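Local coordinates for protein endo-1,4-beta-xylanase (Pseudoalteromonas haloplanktis, PDB 1H12) that hydrolyses internal beta-1,4 linkages of xylan as a cold-adapted glycoside hydrolase of family 8, at residues 6-12 with 293-298; 17-21 with 393-399; 183-187 with 224-228; 286-291 with 348-354. The contacts are given in a common frame with arbitrary orientation. Residue numbers count along the deposited sequence, not the author numbering.

In the fold
Interactions 1, 2 and 4 form one connected cluster, their centres about 12 Å apart from one another, whereas interaction 3 stands about 22 to 27 Å from them and touches none. Interaction 4 is the core contact: fully buried, nearest the chain centre, and made of apolar helix surfaces without a hydrogen bond between them. It shares helix 283-296 with interaction 1, where the end of that helix exposes carbonyls and the N-terminal segment binds them through main-chain hydrogen bonds. Interaction 2 carries the next part of the N-terminal region, 17-21, onto the loop after helix 379-392, mixing one main-chain bond, a tyrosine hydroxyl bond, waters and a CH-pi contact. Interaction 3, only partly buried, joins a hairpin to helix 219-243 through side chains and two waters.

Interaction 1: residues 6-12 with 293-298; sequences PSSVGAY and AHLMGA
Apolar contact lies at both ends of this contact, which is closest at Gly10 and Met296 (CA to CA 3.8 Å). Pro6 CG sits 3.8 Å from Ala298 CB; at the other end Tyr12 (chi1 t) places CB 4.3 Å from Leu295 CD1, and Met296 (m, m, m) brings SD to the ring edge, 3.7 Å from Tyr12 CD2, a Met-aromatic contact. Between them Gly10 CA is 3.2 Å from Leu295 O, and a CB on Gly10 or Gly297 would clash. Here the last turn of helix 283-296, in the (alpha/alpha)6 barrel, meets the start of helix 11-14: Gly10 is the N-cap, and Gly297 leaves the helix at phi 108°, psi 141°. Ala11 N donates to His294 O and Tyr12 N to Leu295 O, both 2.9 Å. Upstream, residues 6-7 are extended (Pro6 -58°/140°, Ser7 -63°/144°), and Ala298 N donates to Ser7 O (2.9 Å). Ser7 OG accepts from Val9 N (3.0 Å) in an ST turn. A water bridges Gly10 N and Met296 O, each 2.8 Å away.

Interaction 2: residues 17-21 with 393-399; sequences YRNLA and VSGNFKF
Tyr17 dominates one end of this contact. With chi1 m (-76°) and chi2 83° its ring reaches across to the extended run 397-399. Lys398, chi1 m and trans from chi2 onward, passes over the ring and sets CG over one face, 3.7 Å from the ring centroid and 9° off the normal, a CH-pi contact. Beyond the ring, Tyr17 OH accepts from Phe399 N at 3.0 Å, almost linearly, and a water 2.5 Å from Tyr17 OH and 2.7 Å from Phe399 O ties the same ends together. Phe399 (chi1 m) turns its own ring onto Tyr12 and helix 206-215. In the middle, Gly395 at phi 74°, psi 19° brings CA to 3.2 Å from Arg18 O; a second water takes a bond from Leu20 N (3.0 Å), gives one to Arg18 O (2.7 Å) and accepts a weak one from Gly395 N (3.3 Å). Arg18 (m, t, p) leads its end away to a salt bridge with Glu23. At the far end Leu20 (t, p) packs CD2 on Val393 CG1 at 4.1 Å, while Ala21 N donates to Val393 O at 2.8 Å. Asn19, chi1 t, bonds Gln22 N through OD1: a side-chain N-cap that starts helix 20-23, docked beside the exit of helix 379-392, the last helix of the chain, in the (alpha/alpha)6 barrel fold of family 8.

Interaction 3: residues 183-187 with 224-228; sequences LMENQ and YWRQV
Gln187 contributes the largest buried area, followed by Met184 and Tyr224. Gln187 (m, t, chi3 -46°) crosses the gap to helix 219-243, where NE2 donates to Gln227 OE1 at 2.9 Å and lies 3.4 Å from Tyr224 CD1; its OE1 is hydrogen-bonded to Lys231 NZ. Its backbone comes closest at Val228, CA to CA 5.2 Å, with Gln187 CB 3.9 Å from Val228 CG2, and a water bridges Gln187 O (2.7 Å) and Val228 O (2.9 Å). Met184 (m, m, t) points toward the helix, bringing CE 3.9 Å from Trp225 CZ3 and 3.8 Å from Val228 CG1, with CG 3.4 Å from Tyr224 OH. Tyr224 (t, chi2 85°) reaches the hairpin, where a second water lies 3.1 Å from its OH and 3.0 Å from Gln187 N. Asn186 (51°, 40°) and Gln187 (68°, 20°) have left-handed backbone angles, consistent with a type I' turn: the two-residue beta hairpin of strands 184-185 and 188-189, which follows helix 168-182 and lies against helix 219-243 of the (alpha/alpha)6 barrel.

Interaction 4: residues 286-291 with 348-354; sequences IMNVGL and NAVALLA
Two helices of the (alpha/alpha)6 barrel, 283-296 and 342-351, pack here through a notch at Gly290, whose CA is 4.2 Å from Ala351 CA. Lacking a side chain, Gly290 lets the other backbone in: its CA is 3.7 Å from Val350 O, where a CB would clash. Small and branched side chains fill the hollows around it. Ala351 CB fits against the turn at Ile286, 3.4 Å from Ile286 O and 3.6 Å from Ile286 CG1. Val350 (t) points into the groove beside Met287, with CB 3.7 Å from Met287 CG and CG1 3.6 Å from Met287 O; Leu385 and His392 of helix 379-392 lie alongside. The 3-10 segment 352-354 carries Leu353 CB to 3.6 Å from Gly290 O and Ala354 CB to 4.4 Å from Val289 CG1. No hydrogen bond crosses the interface. Asn348 (m) gives ND2 to Tyr325 and turns OD1 to the end of Ile286 (p, t), 3.3 Å from Ile286 CD1.

Interaction 1: residues 6-12 with 293-298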
loop_
_atom_site.group_PDB
_atom_site.type_symbol
_atom_site.label_atom_id
_atom_site.label_comp_id
_atom_site.label_asym_id
_atom_site.label_seq_id
_atom_site.Cartn_x
_atom_site.Cartn_y
_atom_site.Cartn_z
ATOM N N PRO A 6 -17.143 -11.352 9.446
ATOM C CA PRO A 6 -16.613 -11.473 8.081
ATOM C C PRO A 6 -16.382 -12.892 7.706
ATOM O O PRO A 6 -15.908 -13.696 8.497
ATOM C CB PRO A 6 -15.336 -10.663 8.152
ATOM C CG PRO A 6 -14.930 -10.716 9.580
ATOM C CD PRO A 6 -16.296 -10.552 10.347
ATOM N N SER A 7 -16.707 -13.220 6.450
ATOM C CA SER A 7 -16.562 -14.575 5.956
ATOM C C SER A 7 -15.165 -15.105 5.940
ATOM O O SER A 7 -14.226 -14.375 5.658
ATOM C CB SER A 7 -17.148 -14.673 4.554
ATOM O OG SER A 7 -17.135 -16.034 4.112
ATOM N N SER A 8 -15.007 -16.410 6.222
ATOM C CA SER A 8 -13.735 -17.108 6.052
ATOM C C SER A 8 -13.440 -17.367 4.596
ATOM O O SER A 8 -12.365 -17.821 4.287
ATOM C CB SER A 8 -13.733 -18.423 6.801
ATOM O OG SER A 8 -14.773 -19.241 6.354
ATOM N N VAL A 9 -14.394 -17.153 3.731
ATOM C CA VAL A 9 -14.211 -17.312 2.271
ATOM C C VAL A 9 -14.058 -15.923 1.700
ATOM O O VAL A 9 -14.909 -15.061 1.888
ATOM C CB VAL A 9 -15.420 -17.992 1.595
ATOM C CG1 VAL A 9 -15.268 -18.118 0.118
ATOM C CG2 VAL A 9 -15.625 -19.401 2.190
ATOM N N GLY A 10 -12.971 -15.717 0.996
ATOM C CA GLY A 10 -12.701 -14.385 0.427
ATOM C C GLY A 10 -13.497 -14.052 -0.831
ATOM O O GLY A 10 -13.960 -14.945 -1.563
ATOM N N ALA A 11 -13.577 -12.772 -1.112
ATOM C CA ALA A 11 -14.197 -12.260 -2.325
ATOM C C ALA A 11 -13.494 -12.769 -3.575
ATOM O O ALA A 11 -14.157 -12.939 -4.620
ATOM C CB ALA A 11 -14.152 -10.740 -2.296
ATOM N N TYR A 12 -12.226 -13.016 -3.507
ATOM C CA TYR A 12 -11.505 -13.574 -4.688
ATOM C C TYR A 12 -12.067 -14.923 -5.073
ATOM O O TYR A 12 -12.157 -15.219 -6.289
ATOM C CB TYR A 12 -9.998 -13.605 -4.408
ATOM C CG TYR A 12 -9.104 -13.920 -5.556
ATOM C CD1 TYR A 12 -9.398 -13.565 -6.863
ATOM C CD2 TYR A 12 -7.916 -14.534 -5.320
ATOM C CE1 TYR A 12 -8.482 -13.830 -7.908
ATOM C CE2 TYR A 12 -7.016 -14.805 -6.343
ATOM C CZ TYR A 12 -7.303 -14.440 -7.635
ATOM O OH TYR A 12 -6.388 -14.755 -8.627
ATOM N N ALA A 293 -8.215 -10.155 4.601
ATOM C CA ALA A 293 -9.428 -10.774 5.100
ATOM C C ALA A 293 -10.564 -10.705 4.076
ATOM O O ALA A 293 -11.293 -11.658 3.858
ATOM C CB ALA A 293 -9.843 -10.098 6.406
ATOM N N HIS A 294 -10.750 -9.528 3.481
ATOM C CA HIS A 294 -11.807 -9.321 2.493
ATOM C C HIS A 294 -11.589 -10.205 1.286
ATOM O O HIS A 294 -12.494 -10.939 0.839
ATOM C CB HIS A 294 -11.839 -7.843 2.089
ATOM C CG HIS A 294 -12.980 -7.500 1.210
ATOM N ND1 HIS A 294 -12.975 -6.403 0.376
ATOM C CD2 HIS A 294 -14.192 -8.083 1.037
ATOM C CE1 HIS A 294 -14.143 -6.342 -0.265
ATOM N NE2 HIS A 294 -14.909 -7.360 0.116
ATOM N N LEU A 295 -10.390 -10.154 0.703
ATOM C CA LEU A 295 -10.127 -10.839 -0.557
ATOM C C LEU A 295 -9.937 -12.334 -0.394
ATOM O O LEU A 295 -10.342 -13.065 -1.307
ATOM C CB LEU A 295 -8.894 -10.211 -1.238
ATOM C CG LEU A 295 -9.170 -9.029 -2.129
ATOM C CD1 LEU A 295 -9.845 -9.447 -3.445
ATOM C CD2 LEU A 295 -9.978 -7.929 -1.437
ATOM N N MET A 296 -9.283 -12.795 0.663
ATOM C CA MET A 296 -8.920 -14.187 0.824
ATOM C C MET A 296 -9.565 -14.876 2.028
ATOM O O MET A 296 -9.371 -16.105 2.156
ATOM C CB MET A 296 -7.434 -14.356 0.861
ATOM C CG MET A 296 -6.795 -14.171 -0.461
ATOM S SD MET A 296 -7.242 -15.040 -1.763
ATOM C CE MET A 296 -7.271 -15.774 -1.598
ATOM N N GLY A 297 -10.333 -14.154 2.831
ATOM C CA GLY A 297 -11.085 -14.731 3.937
ATOM C C GLY A 297 -10.499 -14.355 5.289
ATOM O O GLY A 297 -9.291 -14.255 5.471
ATOM N N ALA A 298 -11.390 -14.089 6.246
ATOM C CA ALA A 298 -10.991 -13.695 7.577
ATOM C C ALA A 298 -10.770 -14.915 8.443
ATOM O O ALA A 298 -11.671 -15.764 8.596
ATOM C CB ALA A 298 -12.056 -12.821 8.190
HETATM O O HOH W 1 -14.241 -15.700 9.566
HETATM O O HOH W 2 -13.992 -11.833 4.631
HETATM O O HOH W 3 -10.987 -17.608 0.413
#

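Interaction 2: residues 17-21 with 393-399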
loop_
_atom_site.group_PDB
_atom_site.type_symbol
_atom_site.label_atom_id
_atom_site.label_comp_id
_atom_site.label_asym_id
_atom_site.label_seq_id
_atom_site.Cartn_x
_atom_site.Cartn_y
_atom_site.Cartn_z
ATOM N N TYR A 17 -18.025 -9.174 -3.219
ATOM C CA TYR A 17 -17.278 -8.102 -2.576
ATOM C C TYR A 17 -18.202 -7.339 -1.626
ATOM O O TYR A 17 -19.329 -6.972 -1.977
ATOM C CB TYR A 17 -16.725 -7.141 -3.644
ATOM C CG TYR A 17 -15.522 -7.756 -4.357
ATOM C CD1 TYR A 17 -15.676 -8.654 -5.418
ATOM C CD2 TYR A 17 -14.232 -7.468 -3.939
ATOM C CE1 TYR A 17 -14.617 -9.239 -6.022
ATOM C CE2 TYR A 17 -13.139 -8.068 -4.558
ATOM C CZ TYR A 17 -13.318 -8.953 -5.593
ATOM O OH TYR A 17 -12.207 -9.533 -6.183
ATOM N N ARG A 18 -17.714 -7.097 -0.433
ATOM C CA ARG A 18 -18.396 -6.238 0.503
ATOM C C ARG A 18 -18.307 -4.810 0.046
ATOM O O ARG A 18 -17.322 -4.374 -0.583
ATOM C CB ARG A 18 -17.781 -6.324 1.891
ATOM C CG ARG A 18 -17.926 -7.666 2.545
ATOM C CD ARG A 18 -17.189 -7.792 3.874
ATOM N NE ARG A 18 -17.712 -6.861 4.867
ATOM C CZ ARG A 18 -17.236 -6.767 6.104
ATOM N NH1 ARG A 18 -16.175 -7.480 6.446
ATOM N NH2 ARG A 18 -17.783 -5.960 6.983
ATOM N N ASN A 19 -19.346 -4.054 0.386
ATOM C CA ASN A 19 -19.391 -2.602 0.284
ATOM C C ASN A 19 -19.555 -2.071 1.681
ATOM O O ASN A 19 -20.673 -1.960 2.208
ATOM C CB ASN A 19 -20.543 -2.169 -0.643
ATOM C CG ASN A 19 -20.583 -0.673 -0.889
ATOM O OD1 ASN A 19 -20.084 0.124 -0.103
ATOM N ND2 ASN A 19 -21.211 -0.277 -2.019
ATOM N N LEU A 20 -18.433 -1.815 2.346
ATOM C CA LEU A 20 -18.424 -1.409 3.745
ATOM C C LEU A 20 -19.206 -0.138 3.961
ATOM O O LEU A 20 -19.972 -0.027 4.937
ATOM C CB LEU A 20 -17.003 -1.300 4.277
ATOM C CG LEU A 20 -16.876 -0.863 5.705
ATOM C CD1 LEU A 20 -17.513 -1.819 6.691
ATOM C CD2 LEU A 20 -15.366 -0.749 6.073
ATOM N N ALA A 21 -19.069 0.834 3.081
ATOM C CA ALA A 21 -19.800 2.066 3.210
ATOM C C ALA A 21 -21.312 1.836 3.184
ATOM O O ALA A 21 -22.045 2.487 3.934
ATOM C CB ALA A 21 -19.392 3.056 2.136
ATOM N N VAL A 393 -13.393 0.473 0.591
ATOM C CA VAL A 393 -14.615 0.522 1.421
ATOM C C VAL A 393 -15.882 0.656 0.610
ATOM O O VAL A 393 -16.975 0.718 1.177
ATOM C CB VAL A 393 -14.553 1.629 2.503
ATOM C CG1 VAL A 393 -13.328 1.502 3.364
ATOM C CG2 VAL A 393 -14.715 3.020 1.933
ATOM N N SER A 394 -15.762 0.682 -0.715
ATOM C CA SER A 394 -16.901 0.831 -1.623
ATOM C C SER A 394 -17.056 -0.381 -2.530
ATOM O O SER A 394 -17.831 -0.302 -3.522
ATOM C CB SER A 394 -16.720 2.083 -2.423
ATOM O OG SER A 394 -15.546 1.958 -3.271
ATOM N N GLY A 395 -16.330 -1.459 -2.282
ATOM C CA GLY A 395 -16.423 -2.621 -3.117
ATOM C C GLY A 395 -15.753 -2.463 -4.480
ATOM O O GLY A 395 -16.014 -3.294 -5.342
ATOM N N ASN A 396 -14.862 -1.500 -4.651
ATOM C CA ASN A 396 -14.240 -1.272 -5.912
ATOM C C ASN A 396 -12.835 -1.846 -6.027
ATOM O O ASN A 396 -12.236 -1.749 -7.109
ATOM C CB ASN A 396 -14.192 0.233 -6.249
ATOM C CG ASN A 396 -15.504 0.765 -6.744
ATOM O OD1 ASN A 396 -16.195 1.584 -6.039
ATOM N ND2 ASN A 396 -15.884 0.361 -7.896
ATOM N N PHE A 397 -12.260 -2.366 -4.944
ATOM C CA PHE A 397 -10.918 -2.932 -4.978
ATOM C C PHE A 397 -11.076 -4.439 -5.256
ATOM O O PHE A 397 -11.426 -5.197 -4.371
ATOM C CB PHE A 397 -10.160 -2.634 -3.725
ATOM C CG PHE A 397 -8.657 -2.826 -3.874
ATOM C CD1 PHE A 397 -8.091 -4.062 -3.944
ATOM C CD2 PHE A 397 -7.831 -1.737 -3.972
ATOM C CE1 PHE A 397 -6.675 -4.204 -4.077
ATOM C CE2 PHE A 397 -6.446 -1.868 -4.054
ATOM C CZ PHE A 397 -5.898 -3.105 -4.148
ATOM N N LYS A 398 -10.933 -4.818 -6.519
ATOM C CA LYS A 398 -11.224 -6.167 -6.990
ATOM C C LYS A 398 -10.026 -6.772 -7.675
ATOM O O LYS A 398 -9.176 -6.067 -8.194
ATOM C CB LYS A 398 -12.397 -6.157 -7.950
ATOM C CG LYS A 398 -13.686 -5.601 -7.396
ATOM C CD LYS A 398 -14.821 -5.748 -8.406
ATOM C CE LYS A 398 -16.185 -5.263 -7.864
ATOM N NZ LYS A 398 -17.207 -5.289 -8.867
ATOM N N PHE A 399 -9.985 -8.113 -7.713
ATOM C CA PHE A 399 -8.959 -8.842 -8.441
ATOM C C PHE A 399 -9.523 -9.300 -9.780
ATOM O O PHE A 399 -10.525 -10.038 -9.817
ATOM C CB PHE A 399 -8.482 -10.063 -7.671
ATOM C CG PHE A 399 -7.653 -9.803 -6.453
ATOM C CD1 PHE A 399 -7.411 -8.535 -5.927
ATOM C CD2 PHE A 399 -7.086 -10.876 -5.790
ATOM C CE1 PHE A 399 -6.621 -8.387 -4.786
ATOM C CE2 PHE A 399 -6.335 -10.741 -4.629
ATOM C CZ PHE A 399 -6.076 -9.491 -4.146
HETATM O O HOH W 4 -12.255 -11.208 -8.035
HETATM O O HOH W 5 -15.995 -2.479 0.787
#

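Interaction 3: residues 183-187 with 224-228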
loop_
_atom_site.group_PDB
_atom_site.type_symbol
_atom_site.label_atom_id
_atom_site.label_comp_id
_atom_site.label_asym_id
_atom_site.label_seq_id
_atom_site.Cartn_x
_atom_site.Cartn_y
_atom_site.Cartn_z
ATOM N N LEU A 183 14.320 -8.931 -4.836
ATOM C CA LEU A 183 13.626 -8.300 -3.715
ATOM C C LEU A 183 13.072 -9.280 -2.700
ATOM O O LEU A 183 12.259 -8.890 -1.873
ATOM C CB LEU A 183 12.529 -7.343 -4.189
ATOM C CG LEU A 183 12.953 -6.303 -5.252
ATOM C CD1 LEU A 183 11.767 -5.491 -5.659
ATOM C CD2 LEU A 183 14.064 -5.435 -4.724
ATOM N N MET A 184 13.532 -10.526 -2.720
ATOM C CA MET A 184 13.061 -11.578 -1.836
ATOM C C MET A 184 14.233 -12.214 -1.089
ATOM O O MET A 184 15.335 -12.378 -1.628
ATOM C CB MET A 184 12.300 -12.678 -2.592
ATOM C CG MET A 184 10.949 -12.268 -3.091
ATOM S SD MET A 184 9.807 -12.353 -1.636
ATOM C CE MET A 184 8.269 -11.864 -2.332
ATOM N N GLU A 185 13.997 -12.607 0.137
ATOM C CA GLU A 185 14.912 -13.498 0.878
ATOM C C GLU A 185 14.066 -14.615 1.446
ATOM O O GLU A 185 13.171 -14.407 2.242
ATOM C CB GLU A 185 15.646 -12.816 2.004
ATOM C CG GLU A 185 16.692 -13.760 2.611
ATOM C CD GLU A 185 17.443 -13.240 3.776
ATOM O OE1 GLU A 185 17.270 -12.148 4.258
ATOM O OE2 GLU A 185 18.312 -14.001 4.280
ATOM N N ASN A 186 14.376 -15.853 1.061
ATOM C CA ASN A 186 13.622 -16.996 1.600
ATOM C C ASN A 186 12.113 -16.788 1.441
ATOM O O ASN A 186 11.353 -17.083 2.367
ATOM C CB ASN A 186 13.975 -17.245 3.123
ATOM C CG ASN A 186 15.510 -17.446 3.421
ATOM O OD1 ASN A 186 16.267 -17.914 2.530
ATOM N ND2 ASN A 186 15.975 -16.983 4.666
ATOM N N GLN A 187 11.666 -16.237 0.295
ATOM C CA GLN A 187 10.246 -16.073 0.000
ATOM C C GLN A 187 9.551 -15.044 0.897
ATOM O O GLN A 187 8.353 -15.056 0.948
ATOM C CB GLN A 187 9.531 -17.411 -0.018
ATOM C CG GLN A 187 9.998 -18.315 -1.172
ATOM C CD GLN A 187 9.369 -19.658 -1.192
ATOM O OE1 GLN A 187 9.303 -20.284 -0.128
ATOM N NE2 GLN A 187 8.729 -20.043 -2.264
ATOM N N TYR A 224 5.560 -21.165 -6.264
ATOM C CA TYR A 224 6.406 -20.159 -5.605
ATOM C C TYR A 224 5.547 -19.086 -4.946
ATOM O O TYR A 224 5.695 -18.780 -3.759
ATOM C CB TYR A 224 7.382 -19.532 -6.611
ATOM C CG TYR A 224 8.231 -18.436 -6.019
ATOM C CD1 TYR A 224 9.387 -18.738 -5.366
ATOM C CD2 TYR A 224 7.802 -17.103 -6.045
ATOM C CE1 TYR A 224 10.184 -17.727 -4.793
ATOM C CE2 TYR A 224 8.556 -16.109 -5.473
ATOM C CZ TYR A 224 9.719 -16.406 -4.819
ATOM O OH TYR A 224 10.432 -15.394 -4.237
ATOM N N TRP A 225 4.625 -18.504 -5.712
ATOM C CA TRP A 225 3.830 -17.405 -5.178
ATOM C C TRP A 225 2.828 -17.867 -4.123
ATOM O O TRP A 225 2.542 -17.116 -3.195
ATOM C CB TRP A 225 3.192 -16.597 -6.297
ATOM C CG TRP A 225 4.214 -15.793 -7.036
ATOM C CD1 TRP A 225 4.633 -15.980 -8.317
ATOM C CD2 TRP A 225 4.967 -14.667 -6.530
ATOM N NE1 TRP A 225 5.597 -15.066 -8.629
ATOM C CE2 TRP A 225 5.805 -14.234 -7.546
ATOM C CE3 TRP A 225 4.978 -13.980 -5.340
ATOM C CZ2 TRP A 225 6.685 -13.187 -7.380
ATOM C CZ3 TRP A 225 5.834 -12.916 -5.159
ATOM C CH2 TRP A 225 6.698 -12.539 -6.181
ATOM N N ARG A 226 2.286 -19.088 -4.247
ATOM C CA ARG A 226 1.432 -19.597 -3.195
ATOM C C ARG A 226 2.216 -19.749 -1.892
ATOM O O ARG A 226 1.696 -19.476 -0.815
ATOM C CB ARG A 226 0.900 -20.975 -3.608
ATOM N N GLN A 227 3.476 -20.188 -1.980
ATOM C CA GLN A 227 4.312 -20.337 -0.818
ATOM C C GLN A 227 4.635 -18.951 -0.218
ATOM O O GLN A 227 4.671 -18.807 1.016
ATOM C CB GLN A 227 5.585 -21.044 -1.196
ATOM C CG GLN A 227 5.335 -22.529 -1.514
ATOM C CD GLN A 227 6.362 -23.120 -2.446
ATOM O OE1 GLN A 227 7.463 -22.595 -2.603
ATOM N NE2 GLN A 227 6.002 -24.249 -3.061
ATOM N N VAL A 228 4.883 -17.952 -1.060
ATOM C CA VAL A 228 5.092 -16.585 -0.558
ATOM C C VAL A 228 3.852 -16.149 0.214
ATOM O O VAL A 228 3.953 -15.535 1.278
ATOM C CB VAL A 228 5.417 -15.625 -1.727
ATOM C CG1 VAL A 228 5.480 -14.198 -1.253
ATOM C CG2 VAL A 228 6.765 -15.977 -2.362
HETATM O O HOH W 6 6.191 -13.981 2.215
HETATM O O HOH W 7 12.858 -16.216 -2.437
#

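Interaction 4: residues 286-291 with 348-354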
loop_
_atom_site.group_PDB
_atom_site.type_symbol
_atom_site.label_atom_id
_atom_site.label_comp_id
_atom_site.label_asym_id
_atom_site.label_seq_id
_atom_site.Cartn_x
_atom_site.Cartn_y
_atom_site.Cartn_z
ATOM N N ILE A 286 -2.444 -2.870 9.226
ATOM C CA ILE A 286 -3.798 -3.356 9.447
ATOM C C ILE A 286 -4.729 -3.088 8.246
ATOM O O ILE A 286 -5.700 -3.810 8.055
ATOM C CB ILE A 286 -4.410 -2.957 10.779
ATOM C CG1 ILE A 286 -4.654 -1.436 10.920
ATOM C CG2 ILE A 286 -3.582 -3.546 11.926
ATOM C CD1 ILE A 286 -5.447 -1.072 12.178
ATOM N N MET A 287 -4.391 -2.101 7.416
ATOM C CA MET A 287 -5.062 -1.950 6.131
ATOM C C MET A 287 -4.868 -3.228 5.283
ATOM O O MET A 287 -5.836 -3.741 4.712
ATOM C CB MET A 287 -4.507 -0.733 5.401
ATOM C CG MET A 287 -5.109 -0.417 4.100
ATOM S SD MET A 287 -4.300 0.959 3.316
ATOM C CE MET A 287 -2.804 0.583 2.908
ATOM N N ASN A 288 -3.630 -3.698 5.215
ATOM C CA ASN A 288 -3.321 -4.902 4.475
ATOM C C ASN A 288 -4.004 -6.126 5.061
ATOM O O ASN A 288 -4.405 -7.026 4.328
ATOM C CB ASN A 288 -1.826 -5.130 4.438
ATOM C CG ASN A 288 -1.050 -4.087 3.695
ATOM O OD1 ASN A 288 -1.589 -3.388 2.811
ATOM N ND2 ASN A 288 0.239 -3.987 4.002
ATOM N N VAL A 289 -4.109 -6.194 6.384
ATOM C CA VAL A 289 -4.820 -7.296 7.047
ATOM C C VAL A 289 -6.308 -7.262 6.644
ATOM O O VAL A 289 -6.883 -8.305 6.351
ATOM C CB VAL A 289 -4.605 -7.256 8.558
ATOM C CG1 VAL A 289 -5.455 -8.301 9.264
ATOM C CG2 VAL A 289 -3.154 -7.466 8.912
ATOM N N GLY A 290 -6.915 -6.084 6.650
ATOM C CA GLY A 290 -8.302 -5.940 6.172
ATOM C C GLY A 290 -8.446 -6.386 4.718
ATOM O O GLY A 290 -9.391 -7.089 4.357
ATOM N N LEU A 291 -7.536 -5.919 3.853
ATOM C CA LEU A 291 -7.523 -6.322 2.477
ATOM C C LEU A 291 -7.499 -7.853 2.359
ATOM O O LEU A 291 -8.286 -8.453 1.638
ATOM C CB LEU A 291 -6.334 -5.644 1.766
ATOM C CG LEU A 291 -6.116 -5.889 0.307
ATOM C CD1 LEU A 291 -5.056 -4.893 -0.189
ATOM C CD2 LEU A 291 -5.692 -7.294 -0.068
ATOM N N ASN A 348 -7.061 2.712 8.758
ATOM C CA ASN A 348 -7.786 2.096 9.839
ATOM C C ASN A 348 -9.216 1.738 9.431
ATOM O O ASN A 348 -9.791 0.774 9.934
ATOM C CB ASN A 348 -7.748 2.976 11.080
ATOM C CG ASN A 348 -6.358 3.071 11.662
ATOM O OD1 ASN A 348 -5.533 2.156 11.427
ATOM N ND2 ASN A 348 -6.086 4.119 12.469
ATOM N N ALA A 349 -9.821 2.524 8.514
ATOM C CA ALA A 349 -11.139 2.180 8.003
ATOM C C ALA A 349 -11.096 0.868 7.187
ATOM O O ALA A 349 -12.010 0.048 7.273
ATOM C CB ALA A 349 -11.703 3.300 7.206
ATOM N N VAL A 350 -10.045 0.677 6.377
ATOM C CA VAL A 350 -9.930 -0.543 5.617
ATOM C C VAL A 350 -9.761 -1.744 6.517
ATOM O O VAL A 350 -10.268 -2.843 6.239
ATOM C CB VAL A 350 -8.800 -0.465 4.581
ATOM C CG1 VAL A 350 -8.642 -1.734 3.825
ATOM C CG2 VAL A 350 -9.018 0.720 3.663
ATOM N N ALA A 351 -9.044 -1.555 7.624
ATOM C CA ALA A 351 -8.844 -2.610 8.589
ATOM C C ALA A 351 -10.139 -3.207 9.112
ATOM O O ALA A 351 -10.175 -4.357 9.540
ATOM C CB ALA A 351 -8.041 -2.099 9.782
ATOM N N LEU A 352 -11.207 -2.405 9.078
ATOM C CA LEU A 352 -12.526 -2.870 9.536
ATOM C C LEU A 352 -13.059 -4.053 8.807
ATOM O O LEU A 352 -13.947 -4.747 9.326
ATOM C CB LEU A 352 -13.531 -1.722 9.509
ATOM C CG LEU A 352 -13.185 -0.540 10.396
ATOM C CD1 LEU A 352 -14.200 0.565 10.117
ATOM C CD2 LEU A 352 -13.168 -0.958 11.880
ATOM N N LEU A 353 -12.555 -4.358 7.617
ATOM C CA LEU A 353 -12.936 -5.571 6.899
ATOM C C LEU A 353 -12.527 -6.846 7.630
ATOM O O LEU A 353 -12.988 -7.922 7.273
ATOM C CB LEU A 353 -12.403 -5.513 5.479
ATOM C CG LEU A 353 -12.992 -4.427 4.605
ATOM C CD1 LEU A 353 -12.132 -4.115 3.401
ATOM C CD2 LEU A 353 -14.414 -4.832 4.139
ATOM N N ALA A 354 -11.678 -6.733 8.643
ATOM C CA ALA A 354 -11.321 -7.842 9.522
ATOM C C ALA A 354 -11.841 -7.644 10.946
ATOM O O ALA A 354 -11.589 -8.524 11.777
ATOM C CB ALA A 354 -9.807 -8.059 9.574
#